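Local coordinates for protein NAD-dependent epimerase/dehydratase (PDB 3DHN) that probably binds NAD or NADP through a Rossmann-type fold and may act as an oxidoreductase or epimerase, at residues Arg27-Thr32 with Ala200-Leu205; Glu87-Tyr92 with Val138-Glu143; Gly98-Gly103 with Met150-Ile155; Gly178-Ile183 with Gln212-Ile217. All blocks are in the same frame, centred on the assembly; numbering follows the deposited sequence.

Overall arrangement
The four contacts lie around and at the edge of one Rossmann-type sheet. Contact 1 is buried, joining the turn between the first helix and the second strand to helix 194-206; the others are partly buried. Contacts 2 and 3 share helix 87-101: its first turns lie against helix 135-149, and its last turn against the loop that follows that same helix. Contact 2 lies across the chain's centre from contact 1, about 25 Å away between centres. Contact 4, at the sheet margin, is rich in charges and water. Chemistry follows place: contact 2 is apolar, contacts 1 and 3 each pair apolar packing with one salt bridge, and contact 4 joins strand bonding to an ionic network.

Contact 1 (Arg27-Thr32 with Ala200-Leu205); sequences RGFEVT and AMIDEL
The chain leaves helix 14-25 through a Schellman motif, in which F29 N and G28 N bond back to A24 O and L25 O and G28, at positive phi, occupies the C-prime position. It then enters the strand that starts at E30. Helical residues 200-205 pass alongside this turn, with the CA atoms of R27 and I202, the closest pair, 8.6 Å apart. R27 carries the polar half of the contact. Its CG lies anti to the carbonyl carbon, and a bend at chi3 (71°) swings the guanidinium along the helix surface and across the D203 side chain. NH2 makes a very short bond of 2.5 Å to D203 OD1, lying close to the guanidinium plane, and NH1 adds a weak second one to the same oxygen, so a single carboxylate oxygen takes both; the two flat groups are turned 76° apart. I202 covers one guanidinium face near its margin, with CB 3.7 Å from NH1. E23 and A199 O also bind NH1, which should help fix the rotation of the group. An alanine at R27 would probably leave D203 without this charged partner and uncover that side of I202. Beside the salt bridge, the F29 ring meets two aliphatic tips: L205 CD2 sits over its face, 4.0 Å from the centroid in a CH-pi contact, while I202 CG2 lies 3.8 Å from CE2. This packing ties helix 194-206 to the helix-to-strand turn within the first beta-alpha-beta unit, on one of the two helix-covered sides of a Rossmann fold's largely parallel sheet.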
loop_
_atom_site.group_PDB
_atom_site.type_symbol
_atom_site.label_atom_id
_atom_site.label_comp_id
_atom_site.label_asym_id
_atom_site.label_seq_id
_atom_site.Cartn_x
_atom_site.Cartn_y
_atom_site.Cartn_z
ATOM N N ARG A 27 -13.932 -0.441 11.041
ATOM C CA ARG A 27 -13.330 0.162 12.221
ATOM C C ARG A 27 -13.706 1.618 12.470
ATOM O O ARG A 27 -13.023 2.338 13.205
ATOM C CB ARG A 27 -11.810 -0.045 12.178
ATOM C CG ARG A 27 -11.433 -1.509 12.417
ATOM C CD ARG A 27 -9.988 -1.844 12.064
ATOM N NE ARG A 27 -9.019 -1.273 12.998
ATOM C CZ ARG A 27 -7.721 -1.569 12.998
ATOM N NH1 ARG A 27 -7.231 -2.431 12.113
ATOM N NH2 ARG A 27 -6.909 -1.007 13.884
ATOM N N GLY A 28 -14.798 2.039 11.843
ATOM C CA GLY A 28 -15.316 3.376 12.061
ATOM C C GLY A 28 -14.819 4.548 11.251
ATOM O O GLY A 28 -15.128 5.689 11.590
ATOM N N PHE A 29 -14.073 4.293 10.186
ATOM C CA PHE A 29 -13.562 5.378 9.364
ATOM C C PHE A 29 -14.525 5.800 8.270
ATOM O O PHE A 29 -15.273 4.981 7.730
ATOM C CB PHE A 29 -12.229 4.970 8.728
ATOM C CG PHE A 29 -11.089 4.914 9.699
ATOM C CD1 PHE A 29 -10.377 6.063 10.027
ATOM C CD2 PHE A 29 -10.753 3.721 10.319
ATOM C CE1 PHE A 29 -9.348 6.026 10.967
ATOM C CE2 PHE A 29 -9.724 3.670 11.261
ATOM C CZ PHE A 29 -9.021 4.824 11.583
ATOM N N GLU A 30 -14.505 7.090 7.951
ATOM C CA GLU A 30 -15.343 7.628 6.883
ATOM C C GLU A 30 -14.433 7.563 5.661
ATOM O O GLU A 30 -13.384 8.207 5.615
ATOM C CB GLU A 30 -15.752 9.061 7.218
ATOM C CG GLU A 30 -16.326 9.166 8.628
ATOM C CD GLU A 30 -17.562 10.034 8.705
ATOM O OE1 GLU A 30 -17.422 11.272 8.804
ATOM O OE2 GLU A 30 -18.679 9.471 8.661
ATOM N N VAL A 31 -14.832 6.779 4.668
ATOM C CA VAL A 31 -13.979 6.574 3.509
ATOM C C VAL A 31 -14.483 7.019 2.151
ATOM O O VAL A 31 -15.655 6.836 1.816
ATOM C CB VAL A 31 -13.611 5.060 3.391
ATOM C CG1 VAL A 31 -12.524 4.849 2.342
ATOM C CG2 VAL A 31 -13.182 4.512 4.740
ATOM N N THR A 32 -13.580 7.605 1.369
ATOM C CA THR A 32 -13.887 8.002 0.007
ATOM C C THR A 32 -13.039 7.070 -0.857
ATOM O O THR A 32 -11.815 7.223 -0.950
ATOM C CB THR A 32 -13.501 9.460 -0.293
ATOM O OG1 THR A 32 -14.287 10.338 0.520
ATOM C CG2 THR A 32 -13.760 9.783 -1.758
ATOM N N ALA A 200 -3.094 -4.694 9.379
ATOM C CA ALA A 200 -1.887 -4.008 9.828
ATOM C C ALA A 200 -1.830 -2.572 9.297
ATOM O O ALA A 200 -1.458 -1.643 10.025
ATOM C CB ALA A 200 -0.658 -4.782 9.391
HETATM N N MSE A 201 -2.204 -2.391 8.033
HETATM C CA MSE A 201 -2.207 -1.067 7.415
HETATM C C MSE A 201 -3.150 -0.111 8.150
HETATM O O MSE A 201 -2.804 1.045 8.384
HETATM C CB MSE A 201 -2.617 -1.163 5.942
HETATM C CG MSE A 201 -2.663 0.172 5.218
HETATM SE SE MSE A 201 -0.919 1.013 4.984
HETATM C CE MSE A 201 -0.707 0.733 3.070
ATOM N N ILE A 202 -4.346 -0.574 8.499
ATOM C CA ILE A 202 -5.274 0.298 9.216
ATOM C C ILE A 202 -4.795 0.544 10.653
ATOM O O ILE A 202 -5.095 1.579 11.238
ATOM C CB ILE A 202 -6.716 -0.256 9.199
ATOM C CG1 ILE A 202 -7.183 -0.411 7.748
ATOM C CG2 ILE A 202 -7.673 0.735 9.897
ATOM C CD1 ILE A 202 -6.962 0.845 6.894
ATOM N N ASP A 203 -4.046 -0.403 11.214
ATOM C CA ASP A 203 -3.478 -0.231 12.557
ATOM C C ASP A 203 -2.483 0.945 12.521
ATOM O O ASP A 203 -2.435 1.758 13.451
ATOM C CB ASP A 203 -2.720 -1.485 12.999
ATOM C CG ASP A 203 -3.624 -2.544 13.593
ATOM O OD1 ASP A 203 -4.858 -2.330 13.641
ATOM O OD2 ASP A 203 -3.093 -3.590 14.016
ATOM N N GLU A 204 -1.686 1.015 11.449
ATOM C CA GLU A 204 -0.693 2.082 11.282
ATOM C C GLU A 204 -1.396 3.421 11.070
ATOM O O GLU A 204 -0.922 4.468 11.504
ATOM C CB GLU A 204 0.229 1.764 10.093
ATOM C CG GLU A 204 1.306 2.811 9.796
ATOM C CD GLU A 204 2.184 3.149 10.998
ATOM O OE1 GLU A 204 2.441 2.259 11.833
ATOM O OE2 GLU A 204 2.635 4.310 11.101
ATOM N N LEU A 205 -2.540 3.372 10.403
ATOM C CA LEU A 205 -3.339 4.561 10.147
ATOM C C LEU A 205 -3.960 5.077 11.450
ATOM O O LEU A 205 -3.901 6.269 11.755
ATOM C CB LEU A 205 -4.453 4.225 9.163
ATOM C CG LEU A 205 -5.540 5.289 8.969
ATOM C CD1 LEU A 205 -5.020 6.405 8.075
ATOM C CD2 LEU A 205 -6.769 4.643 8.359
#

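Contact 2 (Glu87-Tyr92 with Val138-Glu143); sequences ETIKVY and VKALGE
Helical packing sets the frame: the axes of 87-92 and 138-143 approach to 9.5 Å and run in roughly the same direction, with a signed crossing angle of -36°. I89 and A140 are nearest in the backbone, their CA atoms 6.2 Å apart. The closest approach is between a methyl group and a carbonyl. I89 sends CD1 to within 3.0 Å of A140 O, a tight carbon-oxygen contact, and its chi2 of -92° is well away from a staggered value, which suggests strain where the side chain presses on the opposing backbone. Purely apolar contacts surround this point. The same CD1 rests 4.2 Å from A140 CB and 4.0 Å from E143 CB, so the isoleucine tip bridges one turn of the facing helix, and the small A140 side chain probably allows that tip to reach the backbone. Y92 and L141 make the aromatic part of the interface. The phenol reaches across the leucine at about a right angle, and L141 CD1 sits 3.9 Å from Y92 CZ, reaching the hydroxyl end of the ring as well. Behind this pair the ring meets F144, and both Y92 and L141 rest on M109 of the sheet strand 106-110. The two helices follow strands 70-73 and 106-110, which are adjacent and parallel in the sheet, and so form the neighbouring crossover helices on one side of a Rossmann fold.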
loop_
_atom_site.group_PDB
_atom_site.type_symbol
_atom_site.label_atom_id
_atom_site.label_comp_id
_atom_site.label_asym_id
_atom_site.label_seq_id
_atom_site.Cartn_x
_atom_site.Cartn_y
_atom_site.Cartn_z
ATOM N N GLU A 87 6.305 4.834 -17.424
ATOM C CA GLU A 87 5.000 5.465 -17.403
ATOM C C GLU A 87 4.455 5.215 -16.002
ATOM O O GLU A 87 3.849 6.092 -15.386
ATOM C CB GLU A 87 4.101 4.801 -18.432
ATOM N N THR A 88 4.682 4.007 -15.503
ATOM C CA THR A 88 4.221 3.622 -14.173
ATOM C C THR A 88 4.859 4.520 -13.118
ATOM O O THR A 88 4.162 5.168 -12.337
ATOM C CB THR A 88 4.579 2.160 -13.871
ATOM O OG1 THR A 88 4.111 1.329 -14.939
ATOM C CG2 THR A 88 3.928 1.712 -12.570
ATOM N N ILE A 89 6.189 4.551 -13.099
ATOM C CA ILE A 89 6.924 5.390 -12.156
ATOM C C ILE A 89 6.334 6.799 -12.181
ATOM O O ILE A 89 6.187 7.446 -11.144
ATOM C CB ILE A 89 8.415 5.501 -12.548
ATOM C CG1 ILE A 89 9.088 4.126 -12.471
ATOM C CG2 ILE A 89 9.120 6.501 -11.628
ATOM C CD1 ILE A 89 9.733 3.822 -11.125
ATOM N N LYS A 90 6.003 7.261 -13.385
ATOM C CA LYS A 90 5.448 8.592 -13.578
ATOM C C LYS A 90 4.119 8.759 -12.853
ATOM O O LYS A 90 3.847 9.823 -12.297
ATOM C CB LYS A 90 5.273 8.870 -15.076
ATOM N N VAL A 91 3.300 7.713 -12.855
ATOM C CA VAL A 91 2.002 7.771 -12.188
ATOM C C VAL A 91 2.132 7.727 -10.665
ATOM O O VAL A 91 1.351 8.373 -9.960
ATOM C CB VAL A 91 1.080 6.623 -12.643
ATOM C CG1 VAL A 91 -0.181 6.613 -11.805
ATOM C CG2 VAL A 91 0.725 6.799 -14.114
ATOM N N TYR A 92 3.100 6.959 -10.163
ATOM C CA TYR A 92 3.317 6.874 -8.720
ATOM C C TYR A 92 3.631 8.273 -8.197
ATOM O O TYR A 92 3.195 8.655 -7.110
ATOM C CB TYR A 92 4.486 5.936 -8.376
ATOM C CG TYR A 92 4.217 4.454 -8.572
ATOM C CD1 TYR A 92 2.995 3.891 -8.209
ATOM C CD2 TYR A 92 5.210 3.605 -9.079
ATOM C CE1 TYR A 92 2.762 2.527 -8.341
ATOM C CE2 TYR A 92 4.988 2.238 -9.216
ATOM C CZ TYR A 92 3.760 1.704 -8.844
ATOM O OH TYR A 92 3.523 0.353 -8.987
ATOM N N VAL A 138 7.839 -5.229 -10.632
ATOM C CA VAL A 138 8.478 -5.289 -9.323
ATOM C C VAL A 138 9.611 -4.268 -9.248
ATOM O O VAL A 138 9.766 -3.578 -8.245
ATOM C CB VAL A 138 9.041 -6.708 -9.040
ATOM C CG1 VAL A 138 9.900 -6.693 -7.774
ATOM C CG2 VAL A 138 7.894 -7.696 -8.870
ATOM N N LYS A 139 10.393 -4.175 -10.318
ATOM C CA LYS A 139 11.513 -3.245 -10.374
ATOM C C LYS A 139 11.085 -1.783 -10.300
ATOM O O LYS A 139 11.734 -0.963 -9.636
ATOM C CB LYS A 139 12.317 -3.452 -11.658
ATOM C CG LYS A 139 13.167 -4.722 -11.697
ATOM C CD LYS A 139 14.566 -4.398 -12.231
ATOM C CE LYS A 139 15.360 -5.645 -12.603
ATOM N NZ LYS A 139 15.263 -5.955 -14.062
ATOM N N ALA A 140 9.992 -1.465 -10.992
ATOM C CA ALA A 140 9.474 -0.104 -11.041
ATOM C C ALA A 140 8.975 0.361 -9.679
ATOM O O ALA A 140 9.192 1.511 -9.285
ATOM C CB ALA A 140 8.347 -0.014 -12.073
ATOM N N LEU A 141 8.308 -0.532 -8.960
ATOM C CA LEU A 141 7.794 -0.178 -7.645
ATOM C C LEU A 141 8.962 -0.006 -6.677
ATOM O O LEU A 141 8.977 0.912 -5.857
ATOM C CB LEU A 141 6.843 -1.263 -7.147
ATOM C CG LEU A 141 6.165 -1.020 -5.800
ATOM C CD1 LEU A 141 5.636 0.404 -5.706
ATOM C CD2 LEU A 141 5.032 -2.030 -5.649
ATOM N N GLY A 142 9.955 -0.878 -6.796
ATOM C CA GLY A 142 11.110 -0.793 -5.921
ATOM C C GLY A 142 11.929 0.450 -6.195
ATOM O O GLY A 142 12.493 1.049 -5.276
ATOM N N GLU A 143 11.982 0.842 -7.465
ATOM C CA GLU A 143 12.746 2.014 -7.874
ATOM C C GLU A 143 12.089 3.309 -7.414
ATOM O O GLU A 143 12.771 4.290 -7.112
ATOM C CB GLU A 143 12.922 2.033 -9.393
ATOM C CG GLU A 143 14.359 2.279 -9.822
ATOM C CD GLU A 143 15.226 1.035 -9.699
ATOM O OE1 GLU A 143 15.362 0.299 -10.703
ATOM O OE2 GLU A 143 15.762 0.785 -8.597
#

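Contact 3 (Gly98-Gly103 with Met150-Ile155); sequences GVKKAG and MKEKEI
K100, in the last turn of helix 87-101, directs its CB toward the loop 150-155, and its chain can be traced outward along that loop. CG, anti to the carbonyl carbon, packs on I155, 4.0 Å from both CB and CD1 of that residue. CD passes the E154 backbone and side chain, 4.3 Å from E154 CB, and also comes near E152 OE2. There chi3 bends the chain (-62°), so that CE and then NZ turn to the carboxylate. NZ ends 2.6 Å from E152 OE2, in a salt bridge that uses the syn lone pair, the two side chains meeting tip to tip. The segments are equivalent parts of successive beta-alpha-beta crossovers in the Rossmann fold: each links a helix to its next sheet strand, 106-110 after a Schellman turn at G103 and 156-161 after this loop. E152 is itself bent at chi2 (67°), and its other oxygen, OE1, accepts the E154 amide at 3.1 Å from above the carboxylate plane, with a weaker bond from K153 N. One carboxylate thus organises its own loop while gripping the lysine. An alanine at E152 would probably lose both the ionic link to K100 and the bonds that hold the loop amides. Nearer the sheet, V99 CG1 touches I155 CD1 at 3.9 Å, and both residues lie on F107 of the sheet.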
loop_
_atom_site.group_PDB
_atom_site.type_symbol
_atom_site.label_atom_id
_atom_site.label_comp_id
_atom_site.label_asym_id
_atom_site.label_seq_id
_atom_site.Cartn_x
_atom_site.Cartn_y
_atom_site.Cartn_z
ATOM N N GLY A 98 0.012 14.870 -5.939
ATOM C CA GLY A 98 -1.361 15.350 -5.912
ATOM C C GLY A 98 -1.817 15.425 -4.471
ATOM O O GLY A 98 -2.559 16.330 -4.086
ATOM N N VAL A 99 -1.370 14.463 -3.668
ATOM C CA VAL A 99 -1.720 14.413 -2.253
ATOM C C VAL A 99 -1.077 15.574 -1.479
ATOM O O VAL A 99 -1.693 16.146 -0.575
ATOM C CB VAL A 99 -1.280 13.069 -1.626
ATOM C CG1 VAL A 99 -1.496 13.095 -0.133
ATOM C CG2 VAL A 99 -2.077 11.923 -2.244
ATOM N N LYS A 100 0.156 15.920 -1.834
ATOM C CA LYS A 100 0.846 17.023 -1.163
ATOM C C LYS A 100 0.202 18.365 -1.520
ATOM O O LYS A 100 0.010 19.220 -0.661
ATOM C CB LYS A 100 2.331 17.052 -1.553
ATOM C CG LYS A 100 3.170 15.962 -0.901
ATOM C CD LYS A 100 4.659 16.155 -1.174
ATOM C CE LYS A 100 4.969 16.068 -2.665
ATOM N NZ LYS A 100 6.426 16.166 -2.962
ATOM N N LYS A 101 -0.147 18.536 -2.790
ATOM C CA LYS A 101 -0.748 19.784 -3.234
ATOM C C LYS A 101 -2.126 20.011 -2.620
ATOM O O LYS A 101 -2.621 21.135 -2.609
ATOM C CB LYS A 101 -0.827 19.814 -4.765
ATOM C CG LYS A 101 -1.409 21.100 -5.335
ATOM C CD LYS A 101 -1.160 21.203 -6.831
ATOM C CE LYS A 101 0.321 21.440 -7.120
ATOM N NZ LYS A 101 0.818 22.711 -6.501
ATOM N N ALA A 102 -2.731 18.948 -2.094
ATOM C CA ALA A 102 -4.047 19.043 -1.475
ATOM C C ALA A 102 -3.942 19.469 -0.012
ATOM O O ALA A 102 -4.941 19.830 0.613
ATOM C CB ALA A 102 -4.771 17.707 -1.577
ATOM N N GLY A 103 -2.733 19.404 0.535
ATOM C CA GLY A 103 -2.533 19.811 1.916
ATOM C C GLY A 103 -2.567 18.739 2.993
ATOM O O GLY A 103 -2.497 19.068 4.180
HETATM N N MSE A 150 12.623 7.892 -0.770
HETATM C CA MSE A 150 13.726 8.074 0.164
HETATM C C MSE A 150 14.243 9.500 0.284
HETATM O O MSE A 150 14.997 9.804 1.203
HETATM C CB MSE A 150 14.884 7.135 -0.187
HETATM C CG MSE A 150 14.675 5.700 0.271
HETATM SE SE MSE A 150 14.392 5.563 2.196
HETATM C CE MSE A 150 16.238 5.454 2.785
ATOM N N LYS A 151 13.836 10.378 -0.626
ATOM C CA LYS A 151 14.287 11.766 -0.578
ATOM C C LYS A 151 13.174 12.740 -0.213
ATOM O O LYS A 151 13.420 13.931 -0.058
ATOM C CB LYS A 151 14.891 12.164 -1.924
ATOM C CG LYS A 151 16.174 11.423 -2.258
ATOM C CD LYS A 151 16.610 11.710 -3.683
ATOM C CE LYS A 151 17.592 10.665 -4.171
ATOM N NZ LYS A 151 17.397 10.428 -5.623
ATOM N N GLU A 152 11.954 12.231 -0.079
ATOM C CA GLU A 152 10.795 13.050 0.254
ATOM C C GLU A 152 10.751 13.451 1.730
ATOM O O GLU A 152 10.832 12.598 2.619
ATOM C CB GLU A 152 9.523 12.285 -0.108
ATOM C CG GLU A 152 8.227 13.001 0.220
ATOM C CD GLU A 152 8.021 14.244 -0.623
ATOM O OE1 GLU A 152 8.614 15.296 -0.297
ATOM O OE2 GLU A 152 7.273 14.160 -1.622
ATOM N N LYS A 153 10.602 14.744 1.994
ATOM C CA LYS A 153 10.547 15.226 3.368
ATOM C C LYS A 153 9.363 16.155 3.594
ATOM O O LYS A 153 9.122 16.595 4.716
ATOM C CB LYS A 153 11.834 15.976 3.733
ATOM C CG LYS A 153 13.079 15.106 3.831
ATOM C CD LYS A 153 14.179 15.821 4.598
ATOM C CE LYS A 153 15.393 14.929 4.797
ATOM N NZ LYS A 153 16.061 14.586 3.510
ATOM N N GLU A 154 8.615 16.442 2.535
ATOM C CA GLU A 154 7.491 17.357 2.657
ATOM C C GLU A 154 6.144 16.733 2.983
ATOM O O GLU A 154 5.111 17.371 2.839
ATOM C CB GLU A 154 7.407 18.226 1.396
ATOM C CG GLU A 154 8.737 18.926 1.084
ATOM C CD GLU A 154 8.625 19.992 0.010
ATOM O OE1 GLU A 154 8.173 21.115 0.323
ATOM O OE2 GLU A 154 8.982 19.708 -1.151
ATOM N N ILE A 155 6.160 15.480 3.428
ATOM C CA ILE A 155 4.943 14.793 3.837
ATOM C C ILE A 155 5.333 13.600 4.701
ATOM O O ILE A 155 6.448 13.092 4.593
ATOM C CB ILE A 155 4.118 14.292 2.618
ATOM C CG1 ILE A 155 2.738 13.817 3.085
ATOM C CG2 ILE A 155 4.854 13.153 1.906
ATOM C CD1 ILE A 155 1.781 13.518 1.942
#

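Contact 4 (Gly178-Ile183 with Gln212-Ile217); sequences GKDDMI and QERFTI
G178 opens the segment as the antiparallel, hydrogen-bonded partner of T216: G178 N donates to T216 O at 2.8 Å, and T216 N returns a nearly straight bond to G178 O at 3.1 Å. A side chain here would run into I183 CD1 and press on T216 CG2, which suits a glycine. At K179 the chain leaves the strand. Its carbonyl O rests against R214 CD, and its side chain extends to a bend at chi4, where NZ binds two waters. One water also donates to D180 OD1 and R214 O, the other to E213 OE1, whose direct salt bridge to K179 NZ is long, 3.6 Å; the other oxygen of E213 is held by H211 N. D180 supplies the strongest ionic link. R214 NE meets the anti lone pair of D180 OD1 at 2.7 Å (168°), in the guanidinium plane, while NH2 adds a weak bond to the same oxygen and the two planes stand 64° apart. NH1 turns instead to S161 and S115, so the arginine is held on several sides. D181 contributes its O, 3.6 Å from T216 CG2. I183 then packs back on the strand, CG1 lying 4.0 Å from T216 CG2, and a water joins I183 N to T216 OG1 and I217 O, while that hydroxyl also bonds to S161 O. Strand 213-218 runs parallel to 156-161, and only 176-178, the outermost strand on this side, pairs with it antiparallel, an extension of the parallel Rossmann core probably steadied by a salt-bridge network of K179, D180, E213 and R214.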
loop_
_atom_site.group_PDB
_atom_site.type_symbol
_atom_site.label_atom_id
_atom_site.label_comp_id
_atom_site.label_asym_id
_atom_site.label_seq_id
_atom_site.Cartn_x
_atom_site.Cartn_y
_atom_site.Cartn_z
ATOM N N GLY A 178 8.385 -6.075 10.596
ATOM C CA GLY A 178 9.803 -5.809 10.468
ATOM C C GLY A 178 10.064 -4.454 9.859
ATOM O O GLY A 178 9.147 -3.644 9.707
ATOM N N LYS A 179 11.323 -4.215 9.503
ATOM C CA LYS A 179 11.719 -2.951 8.907
ATOM C C LYS A 179 12.132 -3.148 7.448
ATOM O O LYS A 179 11.284 -3.085 6.558
ATOM C CB LYS A 179 12.868 -2.330 9.714
ATOM C CG LYS A 179 13.057 -0.836 9.458
ATOM C CD LYS A 179 14.237 -0.278 10.247
ATOM C CE LYS A 179 14.152 1.239 10.378
ATOM N NZ LYS A 179 14.067 1.941 9.061
ATOM N N ASP A 180 13.415 -3.417 7.198
ATOM C CA ASP A 180 13.889 -3.588 5.824
ATOM C C ASP A 180 14.246 -5.004 5.373
ATOM O O ASP A 180 14.480 -5.233 4.184
ATOM C CB ASP A 180 15.082 -2.668 5.568
ATOM C CG ASP A 180 14.730 -1.202 5.714
ATOM O OD1 ASP A 180 13.665 -0.792 5.192
ATOM O OD2 ASP A 180 15.520 -0.460 6.345
ATOM N N ASP A 181 14.301 -5.952 6.303
ATOM C CA ASP A 181 14.630 -7.332 5.944
ATOM C C ASP A 181 13.378 -8.148 5.706
ATOM O O ASP A 181 12.416 -8.044 6.461
ATOM C CB ASP A 181 15.442 -8.016 7.046
ATOM C CG ASP A 181 16.848 -7.481 7.153
ATOM O OD1 ASP A 181 17.358 -6.927 6.154
ATOM O OD2 ASP A 181 17.448 -7.632 8.237
HETATM N N MSE A 182 13.397 -8.970 4.667
HETATM C CA MSE A 182 12.258 -9.820 4.350
HETATM C C MSE A 182 11.979 -10.786 5.508
HETATM O O MSE A 182 12.908 -11.372 6.079
HETATM C CB MSE A 182 12.532 -10.602 3.058
HETATM C CG MSE A 182 11.406 -11.562 2.657
HETATM SE SE MSE A 182 11.626 -12.260 0.848
HETATM C CE MSE A 182 11.064 -10.686 -0.111
ATOM N N ILE A 183 10.705 -10.939 5.855
ATOM C CA ILE A 183 10.298 -11.828 6.945
ATOM C C ILE A 183 9.973 -13.229 6.418
ATOM O O ILE A 183 9.094 -13.389 5.566
ATOM C CB ILE A 183 9.030 -11.296 7.677
ATOM C CG1 ILE A 183 9.255 -9.861 8.171
ATOM C CG2 ILE A 183 8.676 -12.224 8.831
ATOM C CD1 ILE A 183 10.452 -9.691 9.101
ATOM N N GLN A 212 7.840 8.607 7.633
ATOM C CA GLN A 212 8.774 8.783 6.525
ATOM C C GLN A 212 9.704 7.583 6.410
ATOM O O GLN A 212 10.930 7.727 6.426
ATOM C CB GLN A 212 9.602 10.066 6.725
ATOM C CG GLN A 212 8.766 11.317 7.028
ATOM C CD GLN A 212 9.602 12.598 7.096
ATOM O OE1 GLN A 212 9.426 13.511 6.291
ATOM N NE2 GLN A 212 10.508 12.663 8.058
ATOM N N GLU A 213 9.121 6.394 6.298
ATOM C CA GLU A 213 9.919 5.179 6.185
ATOM C C GLU A 213 9.118 3.972 5.700
ATOM O O GLU A 213 7.890 4.019 5.564
ATOM C CB GLU A 213 10.560 4.848 7.537
ATOM C CG GLU A 213 9.582 4.408 8.619
ATOM C CD GLU A 213 10.186 4.496 10.018
ATOM O OE1 GLU A 213 11.330 4.037 10.202
ATOM O OE2 GLU A 213 9.514 5.021 10.932
ATOM N N ARG A 214 9.830 2.885 5.448
ATOM C CA ARG A 214 9.207 1.649 4.999
ATOM C C ARG A 214 9.220 0.636 6.134
ATOM O O ARG A 214 10.122 0.657 6.984
ATOM C CB ARG A 214 9.993 1.082 3.803
ATOM C CG ARG A 214 9.511 -0.281 3.271
ATOM C CD ARG A 214 10.225 -1.453 3.949
ATOM N NE ARG A 214 11.640 -1.533 3.592
ATOM C CZ ARG A 214 12.112 -1.923 2.410
ATOM N NH1 ARG A 214 11.285 -2.291 1.440
ATOM N NH2 ARG A 214 13.423 -1.924 2.189
ATOM N N PHE A 215 8.197 -0.219 6.177
ATOM C CA PHE A 215 8.169 -1.308 7.144
ATOM C C PHE A 215 7.578 -2.513 6.423
ATOM O O PHE A 215 7.059 -2.377 5.302
ATOM C CB PHE A 215 7.428 -0.948 8.459
ATOM C CG PHE A 215 5.926 -0.901 8.364
ATOM C CD1 PHE A 215 5.276 0.147 7.717
ATOM C CD2 PHE A 215 5.158 -1.865 9.013
ATOM C CE1 PHE A 215 3.881 0.232 7.726
ATOM C CE2 PHE A 215 3.771 -1.787 9.025
ATOM C CZ PHE A 215 3.131 -0.733 8.381
ATOM N N THR A 216 7.682 -3.696 7.028
ATOM C CA THR A 216 7.209 -4.901 6.376
ATOM C C THR A 216 6.515 -5.883 7.315
ATOM O O THR A 216 6.465 -5.679 8.530
ATOM C CB THR A 216 8.391 -5.591 5.633
ATOM O OG1 THR A 216 7.903 -6.662 4.816
ATOM C CG2 THR A 216 9.412 -6.125 6.639
ATOM N N ILE A 217 5.996 -6.963 6.742
ATOM C CA ILE A 217 5.245 -7.944 7.508
ATOM C C ILE A 217 5.452 -9.355 6.960
ATOM O O ILE A 217 5.865 -9.530 5.807
ATOM C CB ILE A 217 3.726 -7.585 7.442
ATOM C CG1 ILE A 217 2.909 -8.485 8.361
ATOM C CG2 ILE A 217 3.216 -7.727 5.993
ATOM C CD1 ILE A 217 1.447 -8.053 8.491
HETATM O O HOH W 1 13.004 1.463 6.564
HETATM O O HOH W 2 14.289 4.589 8.999
HETATM O O HOH W 3 8.502 -9.560 4.579
#